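Local coordinates for glycosyltransferase Gtf1 (Streptococcus gordonii, PDB 5E9T), which is a glycosyltransferase with a GT-B-type fold that also carries an extended beta-sheet domain, at residues P76-V84 against L117-V128; L210-D219 against E231-H242. The protein carries 1 engineered substitution. All coordinates share one frame; numbering follows the deposited sequence.

Overall arrangement
Along the chain the two contacts come in series: contact 1 closes before contact 2 opens. Their centres lie about 38 Å apart and their nearest atoms about 22 Å apart, and they do not touch. Contact 1 sits beside the ten-stranded antiparallel sheet, where the loop before helix 81-86 meets the connection between strands 111-117 and 125-132; segment 117-128 belongs to the GtfA extended beta-sheet domain. Contact 2 lies in the seven-stranded parallel sheet, between its adjacent strands 215-218 and 236-241. Strands 3-7, 35-39 and 62-64 of that sheet precede the antiparallel sheet, which is thus inserted in sequence between 62-64 and 215-218; these two are not neighbours, since 215-218 pairs with 3-7.

Contact 1. Residues P76-V84 against L117-V128; sequences PTTVTLDQV and LRQEDQDFVEHV. Engineered in segment 117-128: Phe124 (natural residue Ser).
Two backbone hydrogen bonds tie Val79-Thr80-Leu81 to Asp123-Phe124-Val125. Val125 N donates to Val79 O at 2.7 Å, and Leu81 N donates to Asp123 O at 2.9 Å; together they make a single bridge centred on Thr80 and Phe124. Among apolar contacts, Val125 points at the 76-84 segment. With CG1 anti to the backbone N (chi1 -164°), its CG2 lies against the first residues of helix 81-86 and meets Leu81 CG at 3.9 Å, the two side chains at about a right angle. Leu81 continues on to Leu117, CD1 to CD2 at 3.8 Å. Val84, one turn into the helix, reaches tip to tip toward both Val125 and Val128, with its CG1 3.5 Å from Val128 CG2. The engineered Phe124 offers its ring edge to Thr78 O. Of the polar side chains, Thr80 OG1 at the N-cap accepts a weak bond from Gln83 N, while Thr77 OG1 bonds Asn47 and Phe142 O as its CG2 packs on Val125 O. The bridge thus fastens a helix N-terminus to the antiparallel sheet, just ahead of the classic beta bulge that Glu126 and His127 form opposite Tyr116.

Contact 2. Residues L210-D219 against E231-H242; sequences LQADDVVILD and ESQKAKLGVVVH
His242 and Asp219 are brought together by the first torsion of the histidine: CG lies anti to the carbonyl carbon (chi1 -71°), which turns the imidazole toward the end of segment 210-219. The contact is the strand pairing of a beta-alpha-beta unit in the Rossmann-like parallel sheet of a GT-B fold, with helix 225-232 as the crossover. Strands 215-218 and 236-241 run parallel, their axes 24° apart. A ladder of backbone bonds begins with Lys236 N to Asp214 O and Val216 N to Lys236 O, passes through Gly238, and finishes with a nearly straight bond from Val240 N to Leu218 O.

Val216 and Leu218 lie on the face covered by helix 225-232, where Phe229 packs on Leu218, Leu237 and Val239. On the face of Val215, Ile217 CG2 meets Val240 CG2 at 3.5 Å, and Arg24 of helix 17-30 touches both side chains. At the start of the strands, the Lys236 chain bends at chi2 and chi4 to bring NZ 2.9 Å from Ala212 O, above the carbonyl plane. At their far end, Asp219 OD1 forms a salt bridge with Arg24 and also accepts His242 NE2 at 2.8 Å on its anti side, almost in the imidazole plane, with carboxylate and ring turned 46° apart.

Contact 1. Residues P76-V84 against L117-V128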
loop_
_atom_site.group_PDB
_atom_site.type_symbol
_atom_site.label_atom_id
_atom_site.label_comp_id
_atom_site.label_asym_id
_atom_site.label_seq_id
_atom_site.Cartn_x
_atom_site.Cartn_y
_atom_site.Cartn_z
ATOM N N PRO A 76 7.609 34.920 15.592
ATOM C CA PRO A 76 6.408 35.221 16.378
ATOM C C PRO A 76 5.345 35.887 15.519
ATOM O O PRO A 76 5.621 36.438 14.450
ATOM C CB PRO A 76 6.924 36.171 17.462
ATOM C CG PRO A 76 8.128 36.803 16.854
ATOM C CD PRO A 76 8.758 35.747 16.001
ATOM N N THR A 77 4.109 35.843 16.012
ATOM C CA THR A 77 2.980 36.351 15.241
ATOM C C THR A 77 2.950 37.868 15.364
ATOM O O THR A 77 2.678 38.405 16.443
ATOM C CB THR A 77 1.681 35.740 15.758
ATOM O OG1 THR A 77 1.676 34.328 15.509
ATOM C CG2 THR A 77 0.488 36.380 15.085
ATOM N N THR A 78 3.248 38.563 14.263
ATOM C CA THR A 78 3.169 40.016 14.216
ATOM C C THR A 78 2.014 40.579 13.394
ATOM O O THR A 78 1.814 41.799 13.409
ATOM C CB THR A 78 4.493 40.591 13.695
ATOM O OG1 THR A 78 4.976 39.777 12.618
ATOM C CG2 THR A 78 5.521 40.614 14.813
ATOM N N VAL A 79 1.248 39.748 12.682
ATOM C CA VAL A 79 0.155 40.278 11.875
ATOM C C VAL A 79 -0.888 40.892 12.798
ATOM O O VAL A 79 -1.219 40.332 13.851
ATOM C CB VAL A 79 -0.450 39.178 10.986
ATOM C CG1 VAL A 79 -1.649 39.708 10.215
ATOM C CG2 VAL A 79 0.601 38.632 10.030
ATOM N N THR A 80 -1.414 42.052 12.410
ATOM C CA THR A 80 -2.245 42.850 13.296
ATOM C C THR A 80 -3.671 42.943 12.773
ATOM O O THR A 80 -3.942 42.731 11.588
ATOM C CB THR A 80 -1.691 44.269 13.476
ATOM O OG1 THR A 80 -1.908 45.021 12.278
ATOM C CG2 THR A 80 -0.208 44.228 13.779
ATOM N N LEU A 81 -4.580 43.255 13.701
ATOM C CA LEU A 81 -5.986 43.449 13.365
ATOM C C LEU A 81 -6.155 44.380 12.173
ATOM O O LEU A 81 -6.967 44.116 11.278
ATOM C CB LEU A 81 -6.725 44.017 14.574
ATOM C CG LEU A 81 -7.014 43.061 15.720
ATOM C CD1 LEU A 81 -7.129 43.812 17.036
ATOM C CD2 LEU A 81 -8.302 42.383 15.374
ATOM N N ASP A 82 -5.398 45.479 12.154
ATOM C CA ASP A 82 -5.476 46.426 11.049
ATOM C C ASP A 82 -5.121 45.758 9.727
ATOM O O ASP A 82 -5.849 45.889 8.737
ATOM C CB ASP A 82 -4.554 47.616 11.315
ATOM C CG ASP A 82 -5.221 48.699 12.148
ATOM O OD1 ASP A 82 -6.278 48.423 12.755
ATOM O OD2 ASP A 82 -4.684 49.828 12.194
ATOM N N GLN A 83 -4.003 45.028 9.696
ATOM C CA GLN A 83 -3.572 44.393 8.455
ATOM C C GLN A 83 -4.563 43.328 8.005
ATOM O O GLN A 83 -4.805 43.167 6.803
ATOM C CB GLN A 83 -2.176 43.798 8.630
ATOM C CG GLN A 83 -1.213 44.723 9.348
ATOM C CD GLN A 83 0.205 44.198 9.369
ATOM O OE1 GLN A 83 0.925 44.278 8.375
ATOM N NE2 GLN A 83 0.612 43.647 10.503
ATOM N N VAL A 84 -5.147 42.591 8.952
ATOM C CA VAL A 84 -6.161 41.603 8.597
ATOM C C VAL A 84 -7.362 42.290 7.964
ATOM O O VAL A 84 -7.854 41.876 6.908
ATOM C CB VAL A 84 -6.569 40.779 9.830
ATOM C CG1 VAL A 84 -7.656 39.784 9.456
ATOM C CG2 VAL A 84 -5.360 40.072 10.419
ATOM N N LEU A 117 -6.693 36.581 18.951
ATOM C CA LEU A 117 -5.460 37.307 19.194
ATOM C C LEU A 117 -4.437 36.431 19.907
ATOM O O LEU A 117 -4.708 35.296 20.308
ATOM C CB LEU A 117 -5.719 38.559 20.025
ATOM C CG LEU A 117 -6.640 39.625 19.446
ATOM C CD1 LEU A 117 -7.618 40.009 20.520
ATOM C CD2 LEU A 117 -5.849 40.833 18.992
ATOM N N ARG A 118 -3.246 36.997 20.083
ATOM C CA ARG A 118 -2.187 36.353 20.864
ATOM C C ARG A 118 -2.379 36.715 22.333
ATOM O O ARG A 118 -2.690 35.856 23.163
ATOM C CB ARG A 118 -0.814 36.781 20.348
ATOM C CG ARG A 118 0.335 36.177 21.120
ATOM C CD ARG A 118 1.667 36.742 20.678
ATOM N NE ARG A 118 2.776 36.038 21.315
ATOM C CZ ARG A 118 4.053 36.218 20.999
ATOM N NH1 ARG A 118 4.386 37.085 20.053
ATOM N NH2 ARG A 118 4.996 35.532 21.630
ATOM N N GLN A 119 -2.185 37.988 22.658
ATOM C CA GLN A 119 -2.565 38.561 23.940
ATOM C C GLN A 119 -3.779 39.457 23.736
ATOM O O GLN A 119 -3.921 40.107 22.696
ATOM C CB GLN A 119 -1.418 39.373 24.550
ATOM C CG GLN A 119 -0.028 38.837 24.246
ATOM C CD GLN A 119 0.405 37.741 25.199
ATOM O OE1 GLN A 119 -0.303 37.416 26.155
ATOM N NE2 GLN A 119 1.576 37.164 24.944
ATOM N N GLU A 120 -4.661 39.483 24.738
ATOM C CA GLU A 120 -5.864 40.302 24.638
ATOM C C GLU A 120 -5.537 41.790 24.639
ATOM O O GLU A 120 -6.265 42.582 24.034
ATOM C CB GLU A 120 -6.825 39.968 25.778
ATOM C CG GLU A 120 -6.178 40.009 27.155
ATOM C CD GLU A 120 -6.428 41.321 27.882
ATOM O OE1 GLU A 120 -6.256 41.364 29.113
ATOM O OE2 GLU A 120 -6.802 42.305 27.223
ATOM N N ASP A 121 -4.446 42.183 25.292
ATOM C CA ASP A 121 -4.073 43.586 25.410
ATOM C C ASP A 121 -3.194 44.065 24.259
ATOM O O ASP A 121 -2.653 45.173 24.330
ATOM C CB ASP A 121 -3.387 43.850 26.757
ATOM C CG ASP A 121 -2.159 42.992 26.974
ATOM O OD1 ASP A 121 -2.133 41.846 26.481
ATOM O OD2 ASP A 121 -1.221 43.464 27.654
ATOM N N GLN A 122 -3.008 43.248 23.224
ATOM C CA GLN A 122 -2.337 43.673 22.004
ATOM C C GLN A 122 -3.263 43.461 20.808
ATOM O O GLN A 122 -4.354 42.899 20.931
ATOM C CB GLN A 122 -1.025 42.904 21.812
ATOM C CG GLN A 122 -0.318 42.572 23.119
ATOM C CD GLN A 122 1.158 42.284 22.936
ATOM O OE1 GLN A 122 1.549 41.165 22.601
ATOM N NE2 GLN A 122 1.987 43.297 23.157
ATOM N N ASP A 123 -2.822 43.936 19.639
ATOM C CA ASP A 123 -3.575 43.812 18.393
ATOM C C ASP A 123 -3.084 42.695 17.465
ATOM O O ASP A 123 -3.536 42.626 16.317
ATOM C CB ASP A 123 -3.615 45.151 17.646
ATOM C CG ASP A 123 -2.290 45.870 17.643
ATOM O OD1 ASP A 123 -1.298 45.299 18.053
ATOM O OD2 ASP A 123 -2.245 47.016 17.226
ATOM N N PHE A 124 -2.138 41.860 17.898
ATOM C CA PHE A 124 -1.628 40.788 17.044
ATOM C C PHE A 124 -2.645 39.655 16.888
ATOM O O PHE A 124 -3.332 39.286 17.843
ATOM C CB PHE A 124 -0.321 40.239 17.611
ATOM C CG PHE A 124 0.757 41.275 17.761
ATOM C CD1 PHE A 124 1.363 41.827 16.644
ATOM C CD2 PHE A 124 1.168 41.691 19.017
ATOM C CE1 PHE A 124 2.357 42.778 16.778
ATOM C CE2 PHE A 124 2.161 42.642 19.155
ATOM C CZ PHE A 124 2.757 43.187 18.034
ATOM N N VAL A 125 -2.716 39.086 15.681
ATOM C CA VAL A 125 -3.746 38.112 15.305
ATOM C C VAL A 125 -3.085 36.803 14.892
ATOM O O VAL A 125 -2.333 36.767 13.909
ATOM C CB VAL A 125 -4.627 38.629 14.156
ATOM C CG1 VAL A 125 -5.903 37.801 14.049
ATOM C CG2 VAL A 125 -4.936 40.095 14.341
ATOM N N GLU A 126 -3.381 35.726 15.624
ATOM C CA GLU A 126 -2.879 34.408 15.240
ATOM C C GLU A 126 -3.747 33.727 14.183
ATOM O O GLU A 126 -3.213 33.126 13.246
ATOM C CB GLU A 126 -2.729 33.522 16.477
ATOM C CG GLU A 126 -1.404 33.728 17.207
ATOM C CD GLU A 126 -1.284 32.902 18.472
ATOM O OE1 GLU A 126 -2.320 32.412 18.969
ATOM O OE2 GLU A 126 -0.149 32.742 18.971
ATOM N N HIS A 127 -5.072 33.795 14.308
ATOM C CA HIS A 127 -5.968 33.120 13.372
ATOM C C HIS A 127 -7.104 34.045 12.961
ATOM O O HIS A 127 -7.487 34.954 13.703
ATOM C CB HIS A 127 -6.603 31.851 13.949
ATOM C CG HIS A 127 -5.773 31.167 14.986
ATOM N ND1 HIS A 127 -6.183 31.048 16.296
ATOM C CD2 HIS A 127 -4.566 30.564 14.908
ATOM C CE1 HIS A 127 -5.261 30.401 16.978
ATOM N NE2 HIS A 127 -4.272 30.095 16.159
ATOM N N VAL A 128 -7.646 33.795 11.769
ATOM C CA VAL A 128 -8.865 34.443 11.299
ATOM C C VAL A 128 -9.759 33.389 10.663
ATOM O O VAL A 128 -9.324 32.656 9.769
ATOM C CB VAL A 128 -8.581 35.567 10.286
ATOM C CG1 VAL A 128 -9.889 36.242 9.894
ATOM C CG2 VAL A 128 -7.627 36.582 10.867
#

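Contact 2. Residues L210-D219 against E231-H242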
loop_
_atom_site.group_PDB
_atom_site.type_symbol
_atom_site.label_atom_id
_atom_site.label_comp_id
_atom_site.label_asym_id
_atom_site.label_seq_id
_atom_site.Cartn_x
_atom_site.Cartn_y
_atom_site.Cartn_z
ATOM N N LEU A 210 21.124 13.924 5.644
ATOM C CA LEU A 210 22.000 13.660 6.778
ATOM C C LEU A 210 23.357 13.154 6.305
ATOM O O LEU A 210 23.440 12.255 5.463
ATOM C CB LEU A 210 21.353 12.636 7.709
ATOM C CG LEU A 210 19.993 13.032 8.286
ATOM C CD1 LEU A 210 19.311 11.849 8.963
ATOM C CD2 LEU A 210 20.159 14.180 9.259
ATOM N N GLN A 211 24.424 13.739 6.845
ATOM C CA GLN A 211 25.769 13.288 6.533
ATOM C C GLN A 211 26.231 12.269 7.571
ATOM O O GLN A 211 25.546 11.994 8.560
ATOM C CB GLN A 211 26.725 14.477 6.443
ATOM C CG GLN A 211 26.412 15.442 5.308
ATOM C CD GLN A 211 26.648 14.838 3.934
ATOM O OE1 GLN A 211 27.233 13.761 3.803
ATOM N NE2 GLN A 211 26.192 15.533 2.898
ATOM N N ALA A 212 27.430 11.721 7.360
ATOM C CA ALA A 212 27.873 10.583 8.159
ATOM C C ALA A 212 28.093 10.966 9.617
ATOM O O ALA A 212 27.807 10.171 10.520
ATOM C CB ALA A 212 29.149 9.989 7.563
ATOM N N ASP A 213 28.610 12.167 9.869
ATOM C CA ASP A 213 28.889 12.618 11.226
ATOM C C ASP A 213 27.777 13.481 11.820
ATOM O O ASP A 213 27.966 14.054 12.898
ATOM C CB ASP A 213 30.231 13.353 11.282
ATOM C CG ASP A 213 30.292 14.533 10.345
ATOM O OD1 ASP A 213 29.864 14.393 9.180
ATOM O OD2 ASP A 213 30.780 15.598 10.774
ATOM N N ASP A 214 26.645 13.623 11.136
ATOM C CA ASP A 214 25.472 14.182 11.794
ATOM C C ASP A 214 24.980 13.225 12.876
ATOM O O ASP A 214 25.122 12.005 12.766
ATOM C CB ASP A 214 24.353 14.450 10.786
ATOM C CG ASP A 214 24.648 15.630 9.876
ATOM O OD1 ASP A 214 25.048 16.699 10.389
ATOM O OD2 ASP A 214 24.470 15.490 8.648
ATOM N N VAL A 215 24.398 13.788 13.934
ATOM C CA VAL A 215 23.896 13.010 15.063
ATOM C C VAL A 215 22.395 13.237 15.184
ATOM O O VAL A 215 21.950 14.362 15.445
ATOM C CB VAL A 215 24.606 13.376 16.376
ATOM C CG1 VAL A 215 23.988 12.617 17.545
ATOM C CG2 VAL A 215 26.090 13.082 16.272
ATOM N N VAL A 216 21.618 12.173 15.006
ATOM C CA VAL A 216 20.170 12.212 15.182
ATOM C C VAL A 216 19.847 11.664 16.565
ATOM O O VAL A 216 20.131 10.496 16.863
ATOM C CB VAL A 216 19.446 11.417 14.084
ATOM C CG1 VAL A 216 17.957 11.354 14.371
ATOM C CG2 VAL A 216 19.700 12.043 12.721
ATOM N N ILE A 217 19.256 12.502 17.411
ATOM C CA ILE A 217 18.923 12.147 18.788
ATOM C C ILE A 217 17.407 12.034 18.894
ATOM O O ILE A 217 16.689 13.011 18.652
ATOM C CB ILE A 217 19.462 13.183 19.784
ATOM C CG1 ILE A 217 20.989 13.242 19.723
ATOM C CG2 ILE A 217 18.986 12.862 21.182
ATOM C CD1 ILE A 217 21.594 14.214 20.708
ATOM N N LEU A 218 16.922 10.850 19.265
ATOM C CA LEU A 218 15.489 10.576 19.313
ATOM C C LEU A 218 14.988 10.738 20.745
ATOM O O LEU A 218 15.312 9.928 21.619
ATOM C CB LEU A 218 15.190 9.175 18.787
ATOM C CG LEU A 218 13.737 8.943 18.381
ATOM C CD1 LEU A 218 13.256 10.079 17.491
ATOM C CD2 LEU A 218 13.597 7.611 17.672
ATOM N N ASP A 219 14.206 11.793 20.981
ATOM C CA ASP A 219 13.592 12.055 22.280
ATOM C C ASP A 219 12.268 11.320 22.488
ATOM O O ASP A 219 11.998 10.847 23.596
ATOM C CB ASP A 219 13.412 13.562 22.472
ATOM C CG ASP A 219 14.667 14.226 23.014
ATOM O OD1 ASP A 219 15.142 13.806 24.089
ATOM O OD2 ASP A 219 15.188 15.153 22.358
ATOM N N GLU A 231 16.163 6.005 8.273
ATOM C CA GLU A 231 16.832 7.121 7.620
ATOM C C GLU A 231 18.051 7.639 8.371
ATOM O O GLU A 231 18.835 8.393 7.788
ATOM C CB GLU A 231 15.843 8.267 7.403
ATOM C CG GLU A 231 14.734 7.937 6.420
ATOM C CD GLU A 231 15.269 7.553 5.057
ATOM O OE1 GLU A 231 14.701 6.632 4.432
ATOM O OE2 GLU A 231 16.263 8.168 4.614
ATOM N N SER A 232 18.246 7.262 9.632
ATOM C CA SER A 232 19.398 7.745 10.383
ATOM C C SER A 232 20.609 6.825 10.285
ATOM O O SER A 232 21.655 7.145 10.859
ATOM C CB SER A 232 19.036 7.946 11.857
ATOM O OG SER A 232 18.242 9.106 12.036
ATOM N N GLN A 233 20.499 5.701 9.572
ATOM C CA GLN A 233 21.606 4.749 9.526
ATOM C C GLN A 233 22.832 5.348 8.848
ATOM O O GLN A 233 23.968 5.080 9.257
ATOM C CB GLN A 233 21.168 3.469 8.817
ATOM C CG GLN A 233 20.072 2.706 9.544
ATOM C CD GLN A 233 20.515 2.188 10.902
ATOM O OE1 GLN A 233 19.743 2.195 11.861
ATOM N NE2 GLN A 233 21.760 1.729 10.987
ATOM N N LYS A 234 22.628 6.171 7.817
ATOM C CA LYS A 234 23.751 6.830 7.156
ATOM C C LYS A 234 24.417 7.871 8.044
ATOM O O LYS A 234 25.459 8.414 7.661
ATOM C CB LYS A 234 23.293 7.477 5.848
ATOM C CG LYS A 234 22.448 8.727 6.027
ATOM C CD LYS A 234 21.764 9.110 4.723
ATOM C CE LYS A 234 20.904 7.965 4.209
ATOM N NZ LYS A 234 20.112 7.344 5.308
ATOM N N ALA A 235 23.841 8.160 9.203
ATOM C CA ALA A 235 24.387 9.069 10.198
ATOM C C ALA A 235 24.504 8.321 11.525
ATOM O O ALA A 235 24.337 7.100 11.591
ATOM C CB ALA A 235 23.517 10.322 10.324
ATOM N N LYS A 236 24.823 9.056 12.582
ATOM C CA LYS A 236 24.933 8.486 13.918
ATOM C C LYS A 236 23.617 8.694 14.658
ATOM O O LYS A 236 23.192 9.834 14.875
ATOM C CB LYS A 236 26.098 9.115 14.677
ATOM C CG LYS A 236 27.440 8.914 13.993
ATOM C CD LYS A 236 27.834 7.445 13.975
ATOM C CE LYS A 236 29.071 7.216 13.126
ATOM N NZ LYS A 236 28.946 7.860 11.789
ATOM N N LEU A 237 22.978 7.592 15.043
ATOM C CA LEU A 237 21.666 7.616 15.673
ATOM C C LEU A 237 21.794 7.423 17.178
ATOM O O LEU A 237 22.627 6.644 17.649
ATOM C CB LEU A 237 20.772 6.525 15.082
ATOM C CG LEU A 237 19.398 6.302 15.713
ATOM C CD1 LEU A 237 18.606 7.600 15.757
ATOM C CD2 LEU A 237 18.639 5.227 14.947
ATOM N N GLY A 238 20.945 8.109 17.930
ATOM C CA GLY A 238 20.930 7.949 19.372
ATOM C C GLY A 238 19.533 8.131 19.914
ATOM O O GLY A 238 18.698 8.821 19.321
ATOM N N VAL A 239 19.292 7.524 21.075
ATOM C CA VAL A 239 17.957 7.381 21.643
ATOM C C VAL A 239 18.045 7.693 23.129
ATOM O O VAL A 239 18.815 7.054 23.854
ATOM C CB VAL A 239 17.394 5.964 21.427
ATOM C CG1 VAL A 239 16.149 5.752 22.271
ATOM C CG2 VAL A 239 17.103 5.717 19.952
ATOM N N VAL A 240 17.254 8.660 23.587
ATOM C CA VAL A 240 17.301 9.127 24.970
ATOM C C VAL A 240 16.181 8.471 25.762
ATOM O O VAL A 240 15.040 8.382 25.293
ATOM C CB VAL A 240 17.203 10.662 25.033
ATOM C CG1 VAL A 240 17.174 11.135 26.470
ATOM C CG2 VAL A 240 18.376 11.288 24.302
ATOM N N VAL A 241 16.507 8.012 26.970
ATOM C CA VAL A 241 15.557 7.356 27.865
ATOM C C VAL A 241 15.172 8.355 28.949
ATOM O O VAL A 241 16.014 8.753 29.763
ATOM C CB VAL A 241 16.151 6.078 28.471
ATOM C CG1 VAL A 241 15.046 5.188 29.011
ATOM C CG2 VAL A 241 17.001 5.339 27.447
ATOM N N HIS A 242 13.914 8.810 28.941
ATOM C CA HIS A 242 13.487 9.844 29.878
ATOM C C HIS A 242 12.791 9.347 31.141
ATOM O O HIS A 242 12.752 10.086 32.130
ATOM C CB HIS A 242 12.554 10.825 29.168
ATOM C CG HIS A 242 13.259 11.700 28.186
ATOM N ND1 HIS A 242 13.844 12.894 28.545
ATOM C CD2 HIS A 242 13.497 11.544 26.864
ATOM C CE1 HIS A 242 14.401 13.444 27.481
ATOM N NE2 HIS A 242 14.205 12.645 26.448
#